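Local coordinates for core protein P7 (Pseudomonas phage phi12, PDB 2Q82) that is a structural protein of the viral core, probably contributing to assembly or packaging in the phage particle, at residues D121-L124 and V125-N128. Sequence-based numbering, arbitrary orientation.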
ATOM      1  N   ASP A 121     -28.492  -9.555  -7.492  1.00 24.13           N
ATOM      2  CA  ASP A 121     -29.655 -10.083  -6.787  1.00 25.85           C
ATOM      3  C   ASP A 121     -30.057  -9.169  -5.641  1.00 26.84           C
ATOM      4  O   ASP A 121     -31.240  -8.948  -5.398  1.00 25.80           O
ATOM      5  CB  ASP A 121     -29.377 -11.468  -6.216  1.00 24.51           C
ATOM      6  CG  ASP A 121     -29.250 -12.532  -7.288  1.00 24.76           C
ATOM      7  OD1 ASP A 121     -29.658 -12.286  -8.440  1.00 23.56           O
ATOM      8  OD2 ASP A 121     -28.753 -13.628  -6.962  1.00 23.90           O
ATOM      9  N   GLU A 122     -29.080  -8.632  -4.931  1.00 27.22           N
ATOM     10  CA  GLU A 122     -29.412  -7.779  -3.802  1.00 30.14           C
ATOM     11  C   GLU A 122     -30.014  -6.475  -4.276  1.00 30.01           C
ATOM     12  O   GLU A 122     -30.807  -5.843  -3.579  1.00 28.88           O
ATOM     13  CB  GLU A 122     -28.168  -7.533  -2.960  1.00 32.42           C
ATOM     14  CG  GLU A 122     -28.361  -6.585  -1.799  1.00 39.02           C
ATOM     15  CD  GLU A 122     -29.520  -6.951  -0.867  1.00 42.78           C
ATOM     16  OE1 GLU A 122     -29.791  -8.155  -0.645  1.00 43.83           O
ATOM     17  OE2 GLU A 122     -30.146  -6.009  -0.334  1.00 45.74           O
ATOM     18  N   GLN A 123     -29.656  -6.089  -5.489  1.00 30.48           N
ATOM     19  CA  GLN A 123     -30.166  -4.869  -6.054  1.00 32.20           C
ATOM     20  C   GLN A 123     -31.656  -5.034  -6.404  1.00 29.31           C
ATOM     21  O   GLN A 123     -32.429  -4.090  -6.287  1.00 27.22           O
ATOM     22  CB  GLN A 123     -29.313  -4.495  -7.268  1.00 38.51           C
ATOM     23  CG  GLN A 123     -29.748  -3.248  -7.987  1.00 49.56           C
ATOM     24  CD  GLN A 123     -30.098  -2.100  -7.050  1.00 55.23           C
ATOM     25  OE1 GLN A 123     -31.071  -1.388  -7.285  1.00 58.00           O
ATOM     26  NE2 GLN A 123     -29.306  -1.910  -5.995  1.00 57.41           N
ATOM     27  N   LEU A 124     -32.058  -6.238  -6.809  1.00 25.64           N
ATOM     28  CA  LEU A 124     -33.462  -6.512  -7.123  1.00 25.99           C
ATOM     29  C   LEU A 124     -34.281  -6.356  -5.851  1.00 26.79           C
ATOM     30  O   LEU A 124     -35.406  -5.875  -5.856  1.00 26.84           O
ATOM     31  CB  LEU A 124     -33.651  -7.946  -7.605  1.00 25.28           C
ATOM     32  CG  LEU A 124     -33.022  -8.366  -8.924  1.00 25.55           C
ATOM     33  CD1 LEU A 124     -33.366  -9.814  -9.249  1.00 25.65           C
ATOM     34  CD2 LEU A 124     -33.518  -7.439 -10.003  1.00 26.65           C
ATOM     35  N   VAL A 125     -33.689  -6.807  -4.758  1.00 26.91           N
ATOM     36  CA  VAL A 125     -34.330  -6.757  -3.456  1.00 30.02           C
ATOM     37  C   VAL A 125     -34.578  -5.309  -3.079  1.00 32.92           C
ATOM     38  O   VAL A 125     -35.655  -4.925  -2.615  1.00 33.57           O
ATOM     39  CB  VAL A 125     -33.422  -7.336  -2.419  1.00 28.33           C
ATOM     40  CG1 VAL A 125     -33.989  -7.101  -1.039  1.00 31.33           C
ATOM     41  CG2 VAL A 125     -33.229  -8.797  -2.687  1.00 29.42           C
ATOM     42  N   LYS A 126     -33.515  -4.548  -3.250  1.00 35.91           N
ATOM     43  CA  LYS A 126     -33.538  -3.135  -2.940  1.00 38.75           C
ATOM     44  C   LYS A 126     -34.502  -2.421  -3.817  1.00 35.58           C
ATOM     45  O   LYS A 126     -35.181  -1.520  -3.365  1.00 32.53           O
ATOM     46  CB  LYS A 126     -32.162  -2.500  -3.146  1.00 47.24           C
ATOM     47  CG  LYS A 126     -31.159  -2.987  -2.128  1.00 62.13           C
ATOM     48  CD  LYS A 126     -29.966  -2.054  -1.906  1.00 73.65           C
ATOM     49  CE  LYS A 126     -29.299  -2.365  -0.553  1.00 79.18           C
ATOM     50  NZ  LYS A 126     -27.954  -1.760  -0.415  1.00 82.57           N
ATOM     51  N   ALA A 127     -34.577  -2.797  -5.086  1.00 31.69           N
ATOM     52  CA  ALA A 127     -35.483  -2.128  -5.989  1.00 32.24           C
ATOM     53  C   ALA A 127     -36.919  -2.509  -5.687  1.00 34.02           C
ATOM     54  O   ALA A 127     -37.843  -1.772  -6.008  1.00 32.84           O
ATOM     55  CB  ALA A 127     -35.139  -2.472  -7.411  1.00 30.39           C
ATOM     56  N   ASN A 128     -37.109  -3.671  -5.079  1.00 39.76           N
ATOM     57  CA  ASN A 128     -38.455  -4.115  -4.776  1.00 48.49           C
ATOM     58  C   ASN A 128     -39.012  -3.522  -3.492  1.00 55.53           C
ATOM     59  O   ASN A 128     -40.183  -3.708  -3.213  1.00 54.77           O
ATOM     60  CB  ASN A 128     -38.511  -5.644  -4.674  1.00 45.15           C
ATOM     61  CG  ASN A 128     -39.880  -6.208  -5.049  1.00 47.33           C
ATOM     62  OD1 ASN A 128     -40.508  -5.741  -5.998  1.00 48.18           O
ATOM     63  ND2 ASN A 128     -40.335  -7.230  -4.317  1.00 45.71           N
TER
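Glu122 and Lys126 meet one turn apart in a local, solvent-facing contact along the last turns of helix 112-127, near the C-terminus of the chain. The centre of the contact is about 23 Å from the centre of the chain. Four i to i+4 backbone bonds hold the turn. Lys126 N gives the straightest one, to Glu122 O at 3.0 Å. Ala127 N binds Gln123 O at 2.8 Å, and Asn128 N binds Leu124 O with a more bent N-H angle of 131°. The bond from Val125 N to Asp121 O is weak.

The Glu122 side chain leaves with CG anti to the backbone N (chi1 176°) and then bends at chi2, which turns its carboxylate toward the next turn. OE2 lies against the aliphatic part of Lys126, 3.7 Å from Lys126 CG. Glu122 OE2 and Lys126 NZ are 4.8 Å apart, so the opposite charges may attract without direct contact. The other carboxylate oxygen, Glu122 OE1, is 4.0 Å from Val125 CG2. Glu122 also touches Leu15, Gln16 and Leu19, so it packs the last helix against helix 15-23, the first one modelled. These i to i+3 and i to i+4 contacts are typical of an alpha-helix, here in its last turns.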